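Local coordinates for tRNA(Ile2) 2-agmatinylcytidine synthetase TiaS (PDB 5XOB), which uses ATP to attach agmatine to the wobble cytidine of the minor isoleucine tRNA, forming 2-agmatinylcytidine and switching the codon read from AUG to AUA, at residues A[39-44]-A[240-246]; A[189-194]-A[215-220]. All blocks are in the same frame, centred on the assembly; numbering follows the deposited sequence.

Contact 1 of 2, residues A[39-44]-A[240-246]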
loop_
_atom_site.group_PDB
_atom_site.type_symbol
_atom_site.label_atom_id
_atom_site.label_comp_id
_atom_site.label_asym_id
_atom_site.label_seq_id
_atom_site.Cartn_x
_atom_site.Cartn_y
_atom_site.Cartn_z
ATOM N N PHE A 39 -14.140 17.182 -5.347
ATOM C CA PHE A 39 -12.897 16.636 -5.888
ATOM C C PHE A 39 -13.165 15.321 -6.622
ATOM O O PHE A 39 -14.123 14.608 -6.302
ATOM C CB PHE A 39 -11.858 16.422 -4.776
ATOM C CG PHE A 39 -11.333 17.702 -4.186
ATOM C CD1 PHE A 39 -11.467 17.969 -2.828
ATOM C CD2 PHE A 39 -10.718 18.657 -4.996
ATOM C CE1 PHE A 39 -10.992 19.156 -2.290
ATOM C CE2 PHE A 39 -10.245 19.846 -4.460
ATOM C CZ PHE A 39 -10.380 20.096 -3.106
ATOM N N PRO A 40 -12.322 15.000 -7.615
ATOM C CA PRO A 40 -12.400 13.682 -8.207
ATOM C C PRO A 40 -11.818 12.680 -7.226
ATOM O O PRO A 40 -11.164 13.071 -6.253
ATOM C CB PRO A 40 -11.507 13.803 -9.436
ATOM C CG PRO A 40 -10.456 14.766 -9.007
ATOM C CD PRO A 40 -11.138 15.742 -8.087
ATOM N N ARG A 41 -12.049 11.401 -7.483
ATOM C CA ARG A 41 -11.598 10.357 -6.586
ATOM C C ARG A 41 -10.648 9.441 -7.339
ATOM O O ARG A 41 -10.850 9.175 -8.520
ATOM C CB ARG A 41 -12.797 9.594 -6.027
ATOM C CG ARG A 41 -13.952 10.515 -5.628
ATOM C CD ARG A 41 -14.919 9.858 -4.658
ATOM N NE ARG A 41 -15.417 8.591 -5.187
ATOM C CZ ARG A 41 -15.919 7.597 -4.455
ATOM N NH1 ARG A 41 -16.009 7.700 -3.134
ATOM N NH2 ARG A 41 -16.328 6.483 -5.049
ATOM N N LEU A 42 -9.589 9.010 -6.654
ATOM C CA LEU A 42 -8.627 8.050 -7.182
ATOM C C LEU A 42 -8.711 6.774 -6.344
ATOM O O LEU A 42 -8.286 6.750 -5.187
ATOM C CB LEU A 42 -7.218 8.624 -7.106
ATOM C CG LEU A 42 -6.103 7.965 -7.926
ATOM C CD1 LEU A 42 -4.763 8.262 -7.267
ATOM C CD2 LEU A 42 -6.256 6.458 -8.119
ATOM N N ILE A 43 -9.244 5.715 -6.948
ATOM C CA ILE A 43 -9.543 4.457 -6.256
ATOM C C ILE A 43 -8.595 3.338 -6.699
ATOM O O ILE A 43 -8.718 2.832 -7.806
ATOM C CB ILE A 43 -10.999 4.020 -6.555
ATOM C CG1 ILE A 43 -11.995 5.140 -6.199
ATOM C CG2 ILE A 43 -11.346 2.724 -5.834
ATOM C CD1 ILE A 43 -11.990 5.595 -4.756
ATOM N N ARG A 44 -7.658 2.954 -5.833
ATOM C CA ARG A 44 -6.800 1.789 -6.092
ATOM C C ARG A 44 -7.537 0.471 -5.836
ATOM O O ARG A 44 -8.242 0.320 -4.835
ATOM C CB ARG A 44 -5.544 1.821 -5.221
ATOM C CG ARG A 44 -4.634 3.001 -5.479
ATOM C CD ARG A 44 -3.859 2.870 -6.782
ATOM N NE ARG A 44 -3.000 4.037 -6.986
ATOM C CZ ARG A 44 -2.290 4.297 -8.078
ATOM N NH1 ARG A 44 -2.316 3.479 -9.121
ATOM N NH2 ARG A 44 -1.550 5.404 -8.122
ATOM N N MET A 240 -3.925 18.513 -9.691
ATOM C CA MET A 240 -5.214 18.046 -9.203
ATOM C C MET A 240 -5.080 17.339 -7.864
ATOM O O MET A 240 -4.103 16.635 -7.603
ATOM C CB MET A 240 -5.870 17.119 -10.238
ATOM C CG MET A 240 -7.310 16.713 -9.939
ATOM S SD MET A 240 -8.482 18.083 -9.790
ATOM C CE MET A 240 -8.309 18.827 -11.407
ATOM N N ILE A 241 -6.078 17.567 -7.021
ATOM C CA ILE A 241 -6.215 16.900 -5.746
ATOM C C ILE A 241 -7.333 15.871 -5.867
ATOM O O ILE A 241 -8.445 16.200 -6.284
ATOM C CB ILE A 241 -6.560 17.910 -4.638
ATOM C CG1 ILE A 241 -5.317 18.746 -4.310
ATOM C CG2 ILE A 241 -7.077 17.196 -3.394
ATOM C CD1 ILE A 241 -5.550 19.850 -3.301
ATOM N N PHE A 242 -7.014 14.630 -5.499
ATOM C CA PHE A 242 -7.969 13.528 -5.461
ATOM C C PHE A 242 -8.158 13.054 -4.036
ATOM O O PHE A 242 -7.190 12.941 -3.283
ATOM C CB PHE A 242 -7.435 12.345 -6.248
ATOM C CG PHE A 242 -7.143 12.653 -7.669
ATOM C CD1 PHE A 242 -8.036 12.292 -8.660
ATOM C CD2 PHE A 242 -5.969 13.306 -8.024
ATOM C CE1 PHE A 242 -7.771 12.580 -9.988
ATOM C CE2 PHE A 242 -5.692 13.596 -9.351
ATOM C CZ PHE A 242 -6.595 13.230 -10.335
ATOM N N VAL A 243 -9.399 12.760 -3.671
ATOM C CA VAL A 243 -9.644 11.972 -2.474
ATOM C C VAL A 243 -9.393 10.516 -2.872
ATOM O O VAL A 243 -9.851 10.054 -3.922
ATOM C CB VAL A 243 -11.063 12.161 -1.895
ATOM C CG1 VAL A 243 -11.373 13.639 -1.705
ATOM C CG2 VAL A 243 -12.112 11.513 -2.779
ATOM N N THR A 244 -8.640 9.809 -2.040
ATOM C CA THR A 244 -8.107 8.502 -2.411
ATOM C C THR A 244 -8.392 7.495 -1.314
ATOM O O THR A 244 -8.676 7.871 -0.177
ATOM C CB THR A 244 -6.576 8.558 -2.629
ATOM O OG1 THR A 244 -5.914 8.675 -1.363
ATOM C CG2 THR A 244 -6.184 9.746 -3.499
ATOM N N ASN A 245 -8.313 6.212 -1.662
ATOM C CA ASN A 245 -8.286 5.155 -0.650
ATOM C C ASN A 245 -6.857 4.691 -0.344
ATOM O O ASN A 245 -6.648 3.627 0.238
ATOM C CB ASN A 245 -9.200 3.982 -1.034
ATOM C CG ASN A 245 -8.721 3.233 -2.255
ATOM O OD1 ASN A 245 -7.758 3.632 -2.916
ATOM N ND2 ASN A 245 -9.398 2.137 -2.565
ATOM N N HIS A 246 -5.879 5.504 -0.722
ATOM C CA HIS A 246 -4.498 5.268 -0.316
ATOM C C HIS A 246 -4.351 5.291 1.176
ATOM O O HIS A 246 -5.000 6.086 1.851
ATOM C CB HIS A 246 -3.588 6.353 -0.858
ATOM C CG HIS A 246 -3.434 6.308 -2.335
ATOM N ND1 HIS A 246 -3.195 7.430 -3.098
ATOM C CD2 HIS A 246 -3.511 5.272 -3.197
ATOM C CE1 HIS A 246 -3.110 7.079 -4.368
ATOM N NE2 HIS A 246 -3.302 5.776 -4.453
#
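L42 meets segment 240-246 with both backbone and side chain. Its N donates to V243 O at 2.9 Å, while its CB packs against both F242 CB and T244 CG2. A chi1 of -164° sets CG beside the carbonyl carbon, and CD1 then comes 3.5 Å from H246 CE1. V243 lies on the face shared with R41, where its CG2 rests 3.5 Å from R41 CG; the arginine then runs on to the carbonyl oxygens of A148 and A151. P40 contributes its ring, whose CG touches F242 CD1 at 3.5 Å and also reaches M240 CG, and its O, which accepts from V243 N. These bonds pair two parallel strands inside an eight-stranded mixed sheet, one from the TCKD family region and one from the FLD region, so that a single sheet runs through both. Beyond T244, N245 continues the pairing with its side-chain amide: OD1 accepts from R44 N at 3.0 Å, and ND2 gives a nearly straight bond (169°) to a lone pair of R44 O at 3.1 Å. A leucine here would probably leave R44 N and O without these mates and the strand end less firmly held. R44 NE also donates to H246 NE2 at 3.1 Å, within the planes of both groups, and the R44 side chain lies about 6 Å from the bound magnesium ion.

Contact 2 of 2, residues A[189-194]-A[215-220]; sequences PQTFDN and GIRGES
R217 and F192 form the main side-chain packing between the two segments. R217 CB stands over one face of the F192 ring, 4.1 Å from its centroid and 17° off the normal, and also lies near F192 O. The chain runs extended from CG to NE, which carries CD along beside the ring to F192 CE1 at 3.9 Å. Past the ring, the side chain packs on H246, NH1 makes a long, weak ion pair with E159, and NH2 comes close to H403. On the loop side, F192 takes chi1 64°, which sets CG between its backbone N and carbonyl carbon and swings the ring across the strand end, where CE2 approaches E219 OE2; that carboxylate is salt-bridged to R410. The backbones join at one bridge, T191 with G218: E219 N donates to Q190 O at 2.8 Å and F192 N to R217 O at 3.1 Å. G218 CA passes only 3.0 Å from Q190 O, an approach that its lack of a side chain permits. N194 OD1 accepts from R217 N at 3.1 Å. The loop after helix 177-187 thus lies against strand 212-218, an outermost strand of the sheet, which pairs with strand 157-163 while T191 and I216 pack on A227 of helix 221-230.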
loop_
_atom_site.group_PDB
_atom_site.type_symbol
_atom_site.label_atom_id
_atom_site.label_comp_id
_atom_site.label_asym_id
_atom_site.label_seq_id
_atom_site.Cartn_x
_atom_site.Cartn_y
_atom_site.Cartn_z
ATOM N N PRO A 189 3.054 15.001 9.943
ATOM C CA PRO A 189 2.461 13.981 9.090
ATOM C C PRO A 189 1.208 14.437 8.317
ATOM O O PRO A 189 0.427 13.600 7.841
ATOM C CB PRO A 189 2.088 12.908 10.102
ATOM C CG PRO A 189 1.654 13.696 11.296
ATOM C CD PRO A 189 2.439 14.984 11.282
ATOM N N GLN A 190 1.015 15.746 8.185
ATOM C CA GLN A 190 -0.087 16.268 7.386
ATOM C C GLN A 190 0.170 15.960 5.917
ATOM O O GLN A 190 -0.760 15.851 5.127
ATOM C CB GLN A 190 -0.264 17.770 7.621
ATOM C CG GLN A 190 -0.633 18.106 9.056
ATOM C CD GLN A 190 -1.912 17.408 9.492
ATOM O OE1 GLN A 190 -2.981 17.640 8.920
ATOM N NE2 GLN A 190 -1.810 16.537 10.501
ATOM N N THR A 191 1.446 15.858 5.564
ATOM C CA THR A 191 1.881 15.116 4.393
ATOM C C THR A 191 2.607 13.905 4.943
ATOM O O THR A 191 3.177 13.975 6.030
ATOM C CB THR A 191 2.862 15.910 3.504
ATOM O OG1 THR A 191 4.175 15.917 4.090
ATOM C CG2 THR A 191 2.382 17.320 3.287
ATOM N N PHE A 192 2.601 12.798 4.207
ATOM C CA PHE A 192 3.298 11.601 4.662
ATOM C C PHE A 192 3.765 10.739 3.498
ATOM O O PHE A 192 3.269 10.867 2.376
ATOM C CB PHE A 192 2.393 10.795 5.591
ATOM C CG PHE A 192 1.162 10.273 4.924
ATOM C CD1 PHE A 192 1.175 9.032 4.297
ATOM C CD2 PHE A 192 -0.010 11.020 4.911
ATOM C CE1 PHE A 192 0.042 8.539 3.670
ATOM C CE2 PHE A 192 -1.150 10.533 4.285
ATOM C CZ PHE A 192 -1.124 9.290 3.661
ATOM N N ASP A 193 4.730 9.867 3.779
ATOM C CA ASP A 193 5.253 8.925 2.790
ATOM C C ASP A 193 5.666 9.592 1.483
ATOM O O ASP A 193 5.442 9.056 0.396
ATOM C CB ASP A 193 4.226 7.815 2.514
ATOM C CG ASP A 193 4.231 6.742 3.573
ATOM O OD1 ASP A 193 5.306 6.479 4.157
ATOM O OD2 ASP A 193 3.161 6.144 3.811
ATOM N N ASN A 194 6.269 10.763 1.587
ATOM C CA ASN A 194 6.769 11.440 0.411
ATOM C C ASN A 194 8.294 11.379 0.349
ATOM O O ASN A 194 8.893 11.783 -0.642
ATOM C CB ASN A 194 6.239 12.873 0.386
ATOM C CG ASN A 194 4.711 12.927 0.469
ATOM O OD1 ASN A 194 3.996 12.218 -0.254
ATOM N ND2 ASN A 194 4.207 13.756 1.367
ATOM N N GLY A 215 3.478 13.266 -6.943
ATOM C CA GLY A 215 2.206 13.164 -6.236
ATOM C C GLY A 215 2.431 13.190 -4.735
ATOM O O GLY A 215 3.160 12.359 -4.198
ATOM N N ILE A 216 1.790 14.130 -4.054
ATOM C CA ILE A 216 2.001 14.301 -2.628
ATOM C C ILE A 216 0.791 13.822 -1.821
ATOM O O ILE A 216 -0.315 14.330 -1.992
ATOM C CB ILE A 216 2.359 15.768 -2.332
ATOM C CG1 ILE A 216 3.734 16.061 -2.941
ATOM C CG2 ILE A 216 2.380 16.052 -0.831
ATOM C CD1 ILE A 216 4.076 17.527 -3.021
ATOM N N ARG A 217 1.023 12.835 -0.951
ATOM C CA ARG A 217 -0.010 12.283 -0.073
ATOM C C ARG A 217 -0.165 13.128 1.180
ATOM O O ARG A 217 0.824 13.597 1.739
ATOM C CB ARG A 217 0.338 10.846 0.340
ATOM C CG ARG A 217 -0.315 9.782 -0.522
ATOM C CD ARG A 217 0.200 8.384 -0.215
ATOM N NE ARG A 217 -0.068 7.488 -1.340
ATOM C CZ ARG A 217 0.767 7.240 -2.348
ATOM N NH1 ARG A 217 1.981 7.789 -2.405
ATOM N NH2 ARG A 217 0.384 6.421 -3.314
ATOM N N GLY A 218 -1.400 13.303 1.644
ATOM C CA GLY A 218 -1.622 14.055 2.868
ATOM C C GLY A 218 -3.038 14.062 3.400
ATOM O O GLY A 218 -3.935 13.434 2.840
ATOM N N GLU A 219 -3.230 14.808 4.485
ATOM C CA GLU A 219 -4.474 14.778 5.253
ATOM C C GLU A 219 -5.409 15.965 4.983
ATOM O O GLU A 219 -6.612 15.881 5.245
ATOM C CB GLU A 219 -4.153 14.716 6.749
ATOM C CG GLU A 219 -3.288 13.530 7.157
ATOM C CD GLU A 219 -4.035 12.200 7.172
ATOM O OE1 GLU A 219 -5.287 12.169 7.233
ATOM O OE2 GLU A 219 -3.351 11.164 7.141
ATOM N N SER A 220 -4.871 17.069 4.469
ATOM C CA SER A 220 -5.692 18.250 4.238
ATOM C C SER A 220 -5.325 18.920 2.947
ATOM O O SER A 220 -4.210 18.761 2.435
ATOM C CB SER A 220 -5.526 19.255 5.378
ATOM O OG SER A 220 -4.231 19.834 5.355
#

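Contact 1 and contact 2 lie with their centres 13 Å apart and both reach the same mixed sheet, contact 2 through strand 212-218 only. Strand 157-163 runs antiparallel between strand 239-244 of contact 1 and strand 212-218 of contact 2, linking the sheet's interior to its edge. Along the chain the order is 39-44, 189-194, 215-220 and 240-246, so contact 2 falls wholly within the interval that contact 1 spans. Helix 221-230, which connects the two later strands, packs on residues of both contacts. The two sites also touch directly, H246 ND1 lying 3.6 Å from R217 NE. H403 from the C-terminal part of the chain adjoins both, while the magnesium site lies near contact 1.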